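Local coordinates for YARHG domain-containing protein (Legionella pneumophila subsp. pneumophila, PDB 4G2A) that is of unknown function but, as a two-domain protein joining a DUF4424 region to a YARHG domain, has been proposed to bind nutrients, at residues Gly10-Pro15 against Leu161-Leu166; Ser170-Thr175 against Arg221-Gln226; Tyr277-Gln282 against Pro300-Arg305. All blocks are in the same frame, centred on the assembly; numbering follows the deposited sequence.

How the interactions relate
The three contacts follow one another along the chain without interleaving, and they fall into two groups. Interactions 1 and 2 are neighbours in the strand-rich part of the protein: their centres lie 11 Å apart and they touch, with the L12 CD1 to I172 CD1 distance at 3.9 Å and the turn 161-166 packing against P225 and I172. Both involve strands or loops of the same network of beta strands. Interaction 3 belongs to the helical YARHG domain on the opposite side of the chain's centre, with its centre about 46 Å from interaction 1 and 47 Å from interaction 2. The set thus illustrates separate local packing in a two-domain protein.

Interaction 1: residues Gly10-Pro15 against Leu161-Leu166; sequences GSLPIP and LKTGAL
L12 and L161 each carry CG anti to the carbonyl carbon, beside the backbone N (chi1 -81° and -70°), and chi2 of L161 then sets the CD2 that meets L12, although L161 CB points away from the facing segment. Their side chains cross obliquely, with L12 CG 4.0 Å from CD2 of L161. The other branch of L12, CD1, reaches the backbone of the 3-10 turn, lying 3.5 Å from L161 O and 3.7 Å from G164 CA. At G164, having no side chain suits this close approach: a CB would be tight against L12 CD1 and crowded by L161 O. L161 O also accepts the backbone N-H of G164, so the same carbonyl closes the turn and borders the leucine.

Further along, I14 turns its CG2 branch toward T163, meeting CB at 3.7 Å, and also reaches CD1 of L166. The ring of P15 then continues the apolar row, its CD 3.6 Å from L166 CB. The direct contacts are van der Waals in character, but a water adds a polar bridge: it donates to L12 O at 2.9 Å and is hydrogen-bonded to T163 OG1 at 2.6 Å. The hydroxyl of T163 and the carbonyl of L12 are thereby linked within a mostly buried interface. D228 receives the backbone N-H groups of L161 and K162 through OD1, fixing the start of the turn, while W167 NE1 bonds to P13 O. This is apolar packing of a 3-10 segment, which follows strand 155-160, against the broken strand 10-15, itself paired in parallel with 155-160.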
loop_
_atom_site.group_PDB
_atom_site.type_symbol
_atom_site.label_atom_id
_atom_site.label_comp_id
_atom_site.label_asym_id
_atom_site.label_seq_id
_atom_site.Cartn_x
_atom_site.Cartn_y
_atom_site.Cartn_z
ATOM N N GLY A 10 4.472 0.513 -7.165
ATOM C CA GLY A 10 4.239 0.887 -8.545
ATOM C C GLY A 10 4.976 2.149 -8.951
ATOM O O GLY A 10 5.420 2.938 -8.107
ATOM N N SER A 11 5.157 2.312 -10.254
ATOM C CA SER A 11 5.858 3.467 -10.814
ATOM C C SER A 11 5.276 3.819 -12.169
ATOM O O SER A 11 4.814 2.919 -12.890
ATOM C CB SER A 11 7.351 3.171 -10.963
ATOM O OG SER A 11 8.073 3.243 -9.743
ATOM N N LEU A 12 5.291 5.119 -12.513
ATOM C CA LEU A 12 4.879 5.589 -13.845
ATOM C C LEU A 12 5.847 5.019 -14.900
ATOM O O LEU A 12 7.022 4.824 -14.554
ATOM C CB LEU A 12 4.922 7.149 -13.931
ATOM C CG LEU A 12 3.772 7.958 -13.363
ATOM C CD1 LEU A 12 4.031 9.419 -13.555
ATOM C CD2 LEU A 12 2.435 7.598 -14.016
ATOM N N PRO A 13 5.448 4.790 -16.175
ATOM C CA PRO A 13 6.463 4.435 -17.181
ATOM C C PRO A 13 7.352 5.654 -17.398
ATOM O O PRO A 13 6.903 6.788 -17.187
ATOM C CB PRO A 13 5.643 4.100 -18.445
ATOM C CG PRO A 13 4.215 4.207 -18.070
ATOM C CD PRO A 13 4.136 5.023 -16.807
ATOM N N ILE A 14 8.619 5.448 -17.748
ATOM C CA ILE A 14 9.485 6.598 -17.956
ATOM C C ILE A 14 10.203 6.482 -19.304
ATOM O O ILE A 14 10.441 5.368 -19.768
ATOM C CB ILE A 14 10.479 6.794 -16.776
ATOM C CG1 ILE A 14 11.405 5.598 -16.571
ATOM C CG2 ILE A 14 9.759 7.152 -15.493
ATOM C CD1 ILE A 14 12.816 5.972 -16.585
ATOM N N PRO A 15 10.615 7.605 -19.925
ATOM C CA PRO A 15 11.403 7.489 -21.161
ATOM C C PRO A 15 12.897 7.307 -20.862
ATOM O O PRO A 15 13.397 7.826 -19.865
ATOM C CB PRO A 15 11.140 8.817 -21.878
ATOM C CG PRO A 15 10.718 9.790 -20.805
ATOM C CD PRO A 15 10.422 9.023 -19.534
ATOM N N LEU A 161 5.162 8.989 -8.863
ATOM C CA LEU A 161 4.520 9.926 -9.772
ATOM C C LEU A 161 5.429 11.097 -10.149
ATOM O O LEU A 161 5.193 11.702 -11.191
ATOM C CB LEU A 161 3.233 10.469 -9.117
ATOM C CG LEU A 161 2.054 9.473 -8.965
ATOM C CD1 LEU A 161 0.978 10.022 -8.019
ATOM C CD2 LEU A 161 1.441 9.121 -10.302
ATOM N N LYS A 162 6.449 11.426 -9.316
ATOM C CA LYS A 162 7.362 12.557 -9.533
ATOM C C LYS A 162 8.160 12.444 -10.855
ATOM O O LYS A 162 8.587 13.458 -11.414
ATOM C CB LYS A 162 8.346 12.707 -8.356
ATOM C CG LYS A 162 7.718 13.264 -7.080
ATOM C CD LYS A 162 8.790 13.728 -6.084
ATOM C CE LYS A 162 8.307 13.743 -4.647
ATOM N NZ LYS A 162 9.383 14.137 -3.679
ATOM N N THR A 163 8.370 11.204 -11.317
ATOM C CA THR A 163 9.107 10.839 -12.519
ATOM C C THR A 163 8.347 11.267 -13.758
ATOM O O THR A 163 8.948 11.371 -14.824
ATOM C CB THR A 163 9.411 9.344 -12.524
ATOM O OG1 THR A 163 8.204 8.609 -12.279
ATOM C CG2 THR A 163 10.484 8.965 -11.509
ATOM N N GLY A 164 7.063 11.595 -13.599
ATOM C CA GLY A 164 6.237 12.137 -14.673
ATOM C C GLY A 164 6.828 13.391 -15.304
ATOM O O GLY A 164 6.507 13.719 -16.448
ATOM N N ALA A 165 7.750 14.065 -14.565
ATOM C CA ALA A 165 8.536 15.240 -14.962
ATOM C C ALA A 165 9.534 14.905 -16.091
ATOM O O ALA A 165 10.112 15.817 -16.669
ATOM C CB ALA A 165 9.295 15.784 -13.756
ATOM N N LEU A 166 9.765 13.604 -16.377
ATOM C CA LEU A 166 10.649 13.190 -17.464
ATOM C C LEU A 166 9.931 13.311 -18.837
ATOM O O LEU A 166 10.587 13.349 -19.881
ATOM C CB LEU A 166 11.165 11.764 -17.247
ATOM C CG LEU A 166 12.143 11.568 -16.091
ATOM C CD1 LEU A 166 12.223 10.126 -15.703
ATOM C CD2 LEU A 166 13.522 12.163 -16.382
HETATM O O HOH W 1 8.647 6.103 -12.560
#

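Interaction 2: residues Ser170-Thr175 against Arg221-Gln226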
loop_
_atom_site.group_PDB
_atom_site.type_symbol
_atom_site.label_atom_id
_atom_site.label_comp_id
_atom_site.label_asym_id
_atom_site.label_seq_id
_atom_site.Cartn_x
_atom_site.Cartn_y
_atom_site.Cartn_z
ATOM N N SER A 170 4.918 20.239 -18.124
ATOM C CA SER A 170 4.905 20.142 -16.663
ATOM C C SER A 170 3.958 19.034 -16.164
ATOM O O SER A 170 4.385 18.118 -15.431
ATOM C CB SER A 170 4.520 21.488 -16.040
ATOM O OG SER A 170 3.474 22.150 -16.740
ATOM N N SER A 171 2.695 19.097 -16.613
ATOM C CA SER A 171 1.636 18.199 -16.186
ATOM C C SER A 171 1.674 16.807 -16.856
ATOM O O SER A 171 2.181 16.645 -17.975
ATOM C CB SER A 171 0.266 18.858 -16.379
ATOM O OG SER A 171 -0.378 18.600 -17.617
ATOM N N ILE A 172 1.138 15.806 -16.122
ATOM C CA ILE A 172 0.926 14.438 -16.592
ATOM C C ILE A 172 -0.595 14.313 -16.899
ATOM O O ILE A 172 -1.142 13.217 -16.906
ATOM C CB ILE A 172 1.488 13.308 -15.648
ATOM C CG1 ILE A 172 0.881 13.328 -14.233
ATOM C CG2 ILE A 172 3.015 13.319 -15.610
ATOM C CD1 ILE A 172 1.292 12.140 -13.299
ATOM N N GLY A 173 -1.249 15.454 -17.148
ATOM C CA GLY A 173 -2.665 15.549 -17.484
ATOM C C GLY A 173 -3.636 15.096 -16.416
ATOM O O GLY A 173 -3.457 15.411 -15.235
ATOM N N HIS A 174 -4.702 14.389 -16.852
ATOM C CA HIS A 174 -5.784 13.869 -16.024
ATOM C C HIS A 174 -5.353 12.607 -15.283
ATOM O O HIS A 174 -5.347 11.527 -15.854
ATOM C CB HIS A 174 -7.047 13.596 -16.859
ATOM C CG HIS A 174 -8.300 13.516 -16.037
ATOM N ND1 HIS A 174 -9.524 13.280 -16.621
ATOM C CD2 HIS A 174 -8.479 13.667 -14.700
ATOM C CE1 HIS A 174 -10.402 13.287 -15.629
ATOM N NE2 HIS A 174 -9.814 13.511 -14.456
ATOM N N THR A 175 -5.025 12.754 -13.995
ATOM C CA THR A 175 -4.535 11.697 -13.125
ATOM C C THR A 175 -5.650 11.139 -12.254
ATOM O O THR A 175 -6.184 11.835 -11.385
ATOM C CB THR A 175 -3.357 12.255 -12.282
ATOM O OG1 THR A 175 -2.470 12.950 -13.170
ATOM C CG2 THR A 175 -2.595 11.172 -11.530
ATOM N N ARG A 221 -6.663 17.043 -12.507
ATOM C CA ARG A 221 -6.589 17.539 -13.880
ATOM C C ARG A 221 -5.432 18.502 -13.947
ATOM O O ARG A 221 -5.172 19.169 -12.952
ATOM C CB ARG A 221 -7.920 18.189 -14.319
ATOM C CG ARG A 221 -9.160 17.301 -14.085
ATOM C CD ARG A 221 -10.373 17.768 -14.867
ATOM N NE ARG A 221 -10.324 17.349 -16.269
ATOM C CZ ARG A 221 -11.234 16.578 -16.860
ATOM N NH1 ARG A 221 -12.285 16.134 -16.178
ATOM N NH2 ARG A 221 -11.104 16.253 -18.143
ATOM N N HIS A 222 -4.670 18.503 -15.074
ATOM C CA HIS A 222 -3.453 19.291 -15.284
ATOM C C HIS A 222 -2.450 19.067 -14.174
ATOM O O HIS A 222 -1.714 19.993 -13.808
ATOM C CB HIS A 222 -3.763 20.786 -15.417
ATOM C CG HIS A 222 -4.173 21.143 -16.791
ATOM N ND1 HIS A 222 -3.251 21.202 -17.817
ATOM C CD2 HIS A 222 -5.413 21.379 -17.288
ATOM C CE1 HIS A 222 -3.948 21.515 -18.899
ATOM N NE2 HIS A 222 -5.257 21.628 -18.629
ATOM N N PHE A 223 -2.393 17.824 -13.669
ATOM C CA PHE A 223 -1.573 17.452 -12.532
ATOM C C PHE A 223 -0.078 17.603 -12.783
ATOM O O PHE A 223 0.485 16.895 -13.611
ATOM C CB PHE A 223 -1.892 16.017 -12.078
ATOM C CG PHE A 223 -1.181 15.537 -10.823
ATOM C CD1 PHE A 223 -1.196 16.295 -9.659
ATOM C CD2 PHE A 223 -0.566 14.292 -10.786
ATOM C CE1 PHE A 223 -0.578 15.834 -8.496
ATOM C CE2 PHE A 223 0.047 13.831 -9.624
ATOM C CZ PHE A 223 0.038 14.606 -8.487
ATOM N N GLN A 224 0.543 18.545 -12.054
ATOM C CA GLN A 224 1.982 18.776 -12.011
ATOM C C GLN A 224 2.486 17.833 -10.919
ATOM O O GLN A 224 2.209 18.088 -9.746
ATOM C CB GLN A 224 2.313 20.258 -11.725
ATOM C CG GLN A 224 2.155 21.183 -12.936
ATOM C CD GLN A 224 2.476 22.636 -12.641
ATOM O OE1 GLN A 224 3.284 23.277 -13.329
ATOM N NE2 GLN A 224 1.818 23.209 -11.642
ATOM N N PRO A 225 3.091 16.668 -11.255
ATOM C CA PRO A 225 3.459 15.718 -10.190
ATOM C C PRO A 225 4.654 16.195 -9.356
ATOM O O PRO A 225 5.822 16.038 -9.748
ATOM C CB PRO A 225 3.737 14.433 -10.960
ATOM C CG PRO A 225 4.212 14.902 -12.302
ATOM C CD PRO A 225 3.479 16.166 -12.593
ATOM N N GLN A 226 4.328 16.817 -8.208
ATOM C CA GLN A 226 5.258 17.362 -7.222
ATOM C C GLN A 226 5.431 16.392 -6.047
ATOM O O GLN A 226 6.370 16.540 -5.261
ATOM C CB GLN A 226 4.757 18.732 -6.721
ATOM C CG GLN A 226 5.870 19.689 -6.256
ATOM C CD GLN A 226 6.763 20.150 -7.389
ATOM O OE1 GLN A 226 6.411 21.039 -8.172
ATOM N NE2 GLN A 226 7.937 19.541 -7.507
#
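The directions of the two short segments, 170-175 and 221-225, differ by 118°, and their backbones are joined by two hydrogen bonds, from I172 N to F223 O (2.8 Å, 164° at the hydrogen) and from F223 N to G173 O (3.1 Å), so that F223 is gripped through both its N-H and its carbonyl. The CA of S171 adds a CH-O contact to that same F223 oxygen. Within its own segment S171 forms an ST turn, OG accepting from G173 N, and the positive phi of G173 is one that glycine adopts readily.

On the outer side, the guanidinium of R221 lies flat over one face of the H174 imidazole, with centres 3.9 Å apart and planes inclined by 25°. R221 CG also sits over the ring face, 4.1 Å from the H174 centroid, as a CH-pi contact. NE2 of H174 is hydrogen-bonded to D219, while NH1 of R221 forms a salt bridge with a sulfate distinct from the one at interaction 3, though likewise probably from the crystallisation liquor.

Toward the interior, I172 and F223 extend alongside one another in the same direction, with CD1 of I172 at the ring edge, 3.8 Å from F223 CD2. I172 CG2 packs on P225 CG at 3.9 Å. T175 OG1 approaches F223 CB to 3.3 Å but has its hydrogen bond with E26. The contact joins the start of strand 174-180 to the loop after its antiparallel partner, strand 215-220; on the other flank of 174-180, strand 21-33 pairs in parallel and meets I172 and H174.

Interaction 3: residues Tyr277-Gln282 against Pro300-Arg305; sequences YGRQFQ and PDYSDR. With SO4 (sulfate ion), chain C.
Y277 meets Y302 at the start of a loop-on-loop contact within the helical YARHG domain, where the connection after helix 263-275 packs on the one leading to helix 309-321. CB of Y277 lies in the plane of the Y302 ring at its edge, 3.7 Å from CE1. The Y277 ring extends beyond the contact, and its hydroxyl is hydrogen-bonded to D311 and R241.

G278 follows with positive phi, a backbone shape in which any side chain would collide with the O of Y277, so glycine suits it. Its own O lies beside CB of Y302, and its main chain pairs with N299.

R279 carries the centre of the interface. Its CB sits over the middle of the Y302 ring, 3.6 Å from the centroid and 8° off the normal, a well-centred CH-pi contact. R279 CG, anti to its backbone N, follows, displaced outward from the ring on the CE2 side, 3.5 Å from Y302 CE2. Beyond it the extended chain carries the guanidinium past the ring, the two planes 70° apart. NH1 reaches a sulfate, probably from the crystallisation liquor, through two weak hydrogen bonds to O3 and O1. The backbone carbonyl of R279 is taken by the hydroxyl of Y296.

Q280 borders P300 at the exposed margin of the contact. F281 turns to a different neighbour, stacking on F290, with sulfate O4 at its ring edge. Q282 gives the sulfate a shorter bond, N to O1 at 2.8 Å and 170° at the hydrogen.

Within 300-305 the Y302 hydroxyl donates to D304 OD1 (2.8 Å), meeting it from above the carboxylate plane; a water then spans the two segments, donating to that OD1 and accepting from R279 NE at 2.9 Å.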
loop_
_atom_site.group_PDB
_atom_site.type_symbol
_atom_site.label_atom_id
_atom_site.label_comp_id
_atom_site.label_asym_id
_atom_site.label_seq_id
_atom_site.Cartn_x
_atom_site.Cartn_y
_atom_site.Cartn_z
ATOM N N TYR A 277 -10.027 -11.107 16.624
ATOM C CA TYR A 277 -10.301 -12.223 15.716
ATOM C C TYR A 277 -11.797 -12.361 15.366
ATOM O O TYR A 277 -12.203 -13.307 14.691
ATOM C CB TYR A 277 -9.756 -13.525 16.335
ATOM C CG TYR A 277 -8.284 -13.431 16.690
ATOM C CD1 TYR A 277 -7.310 -13.358 15.694
ATOM C CD2 TYR A 277 -7.867 -13.383 18.018
ATOM C CE1 TYR A 277 -5.959 -13.249 16.010
ATOM C CE2 TYR A 277 -6.520 -13.264 18.346
ATOM C CZ TYR A 277 -5.568 -13.216 17.336
ATOM O OH TYR A 277 -4.229 -13.115 17.620
ATOM N N GLY A 278 -12.593 -11.414 15.820
ATOM C CA GLY A 278 -14.017 -11.376 15.519
ATOM C C GLY A 278 -14.928 -12.208 16.391
ATOM O O GLY A 278 -15.966 -12.674 15.910
ATOM N N ARG A 279 -14.584 -12.360 17.689
ATOM C CA ARG A 279 -15.430 -13.084 18.632
ATOM C C ARG A 279 -16.757 -12.355 18.745
ATOM O O ARG A 279 -16.773 -11.127 18.725
ATOM C CB ARG A 279 -14.754 -13.183 20.002
ATOM C CG ARG A 279 -15.538 -14.033 21.006
ATOM C CD ARG A 279 -15.058 -13.785 22.407
ATOM N NE ARG A 279 -15.735 -14.651 23.362
ATOM C CZ ARG A 279 -16.876 -14.352 23.969
ATOM N NH1 ARG A 279 -17.492 -13.208 23.710
ATOM N NH2 ARG A 279 -17.419 -15.203 24.827
ATOM N N GLN A 280 -17.862 -13.099 18.812
ATOM C CA GLN A 280 -19.188 -12.499 18.930
ATOM C C GLN A 280 -19.508 -12.318 20.407
ATOM O O GLN A 280 -19.260 -13.224 21.209
ATOM C CB GLN A 280 -20.237 -13.332 18.191
ATOM C CG GLN A 280 -20.175 -13.095 16.677
ATOM C CD GLN A 280 -20.257 -14.364 15.871
ATOM O OE1 GLN A 280 -19.308 -15.162 15.816
ATOM N NE2 GLN A 280 -21.390 -14.566 15.212
ATOM N N PHE A 281 -20.002 -11.126 20.775
ATOM C CA PHE A 281 -20.265 -10.786 22.173
ATOM C C PHE A 281 -21.761 -10.766 22.492
ATOM O O PHE A 281 -22.539 -10.136 21.777
ATOM C CB PHE A 281 -19.599 -9.436 22.525
ATOM C CG PHE A 281 -18.089 -9.504 22.407
ATOM C CD1 PHE A 281 -17.314 -9.983 23.453
ATOM C CD2 PHE A 281 -17.447 -9.116 21.235
ATOM C CE1 PHE A 281 -15.927 -10.064 23.337
ATOM C CE2 PHE A 281 -16.063 -9.217 21.112
ATOM C CZ PHE A 281 -15.312 -9.692 22.163
ATOM N N GLN A 282 -22.143 -11.477 23.572
ATOM C CA GLN A 282 -23.510 -11.589 24.065
ATOM C C GLN A 282 -23.826 -10.504 25.093
ATOM O O GLN A 282 -24.983 -10.110 25.199
ATOM C CB GLN A 282 -23.775 -12.983 24.665
ATOM C CG GLN A 282 -23.631 -14.149 23.669
ATOM C CD GLN A 282 -24.732 -14.270 22.622
ATOM O OE1 GLN A 282 -25.640 -13.434 22.504
ATOM N NE2 GLN A 282 -24.681 -15.340 21.832
ATOM N N PRO A 300 -17.964 -15.515 12.137
ATOM C CA PRO A 300 -18.726 -16.696 12.596
ATOM C C PRO A 300 -17.860 -17.945 12.760
ATOM O O PRO A 300 -18.267 -18.883 13.452
ATOM C CB PRO A 300 -19.775 -16.897 11.501
ATOM C CG PRO A 300 -19.701 -15.672 10.639
ATOM C CD PRO A 300 -18.316 -15.170 10.746
ATOM N N ASP A 301 -16.653 -17.939 12.150
ATOM C CA ASP A 301 -15.666 -19.016 12.219
ATOM C C ASP A 301 -14.664 -18.769 13.376
ATOM O O ASP A 301 -13.632 -19.463 13.458
ATOM C CB ASP A 301 -14.928 -19.156 10.870
ATOM C CG ASP A 301 -15.843 -19.421 9.688
ATOM O OD1 ASP A 301 -16.641 -20.387 9.756
ATOM O OD2 ASP A 301 -15.750 -18.676 8.686
ATOM N N TYR A 302 -14.990 -17.812 14.295
ATOM C CA TYR A 302 -14.133 -17.517 15.443
ATOM C C TYR A 302 -13.910 -18.760 16.301
ATOM O O TYR A 302 -14.820 -19.578 16.469
ATOM C CB TYR A 302 -14.664 -16.368 16.335
ATOM C CG TYR A 302 -13.832 -16.196 17.596
ATOM C CD1 TYR A 302 -12.570 -15.608 17.547
ATOM C CD2 TYR A 302 -14.253 -16.733 18.815
ATOM C CE1 TYR A 302 -11.769 -15.512 18.685
ATOM C CE2 TYR A 302 -13.446 -16.666 19.953
ATOM C CZ TYR A 302 -12.213 -16.037 19.885
ATOM O OH TYR A 302 -11.418 -15.928 20.991
ATOM N N SER A 303 -12.687 -18.862 16.856
ATOM C CA SER A 303 -12.227 -19.893 17.779
ATOM C C SER A 303 -11.167 -19.317 18.684
ATOM O O SER A 303 -10.351 -18.507 18.235
ATOM C CB SER A 303 -11.657 -21.092 17.026
ATOM O OG SER A 303 -11.060 -22.009 17.932
ATOM N N ASP A 304 -11.124 -19.791 19.933
ATOM C CA ASP A 304 -10.100 -19.372 20.879
ATOM C C ASP A 304 -8.714 -19.841 20.406
ATOM O O ASP A 304 -7.725 -19.233 20.798
ATOM C CB ASP A 304 -10.413 -19.874 22.297
ATOM C CG ASP A 304 -11.542 -19.111 22.987
ATOM O OD1 ASP A 304 -11.497 -17.849 22.996
ATOM O OD2 ASP A 304 -12.454 -19.774 23.548
ATOM N N ARG A 305 -8.650 -20.837 19.474
ATOM C CA ARG A 305 -7.403 -21.343 18.856
ATOM C C ARG A 305 -6.654 -20.244 18.075
ATOM O O ARG A 305 -5.449 -20.375 17.854
ATOM C CB ARG A 305 -7.671 -22.538 17.923
ATOM C CG ARG A 305 -8.237 -23.786 18.609
ATOM C CD ARG A 305 -7.216 -24.532 19.439
ATOM N NE ARG A 305 -7.669 -25.887 19.743
ATOM C CZ ARG A 305 -6.863 -26.876 20.118
ATOM N NH1 ARG A 305 -5.555 -26.669 20.240
ATOM N NH2 ARG A 305 -7.357 -28.083 20.366
HETATM S S SO4 C . -19.909 -12.090 26.083
HETATM O O1 SO4 C . -20.394 -13.015 25.057
HETATM O O2 SO4 C . -20.750 -12.203 27.268
HETATM O O3 SO4 C . -18.548 -12.452 26.394
HETATM O O4 SO4 C . -19.918 -10.711 25.646
HETATM O O HOH W 2 -14.307 -17.220 23.492
#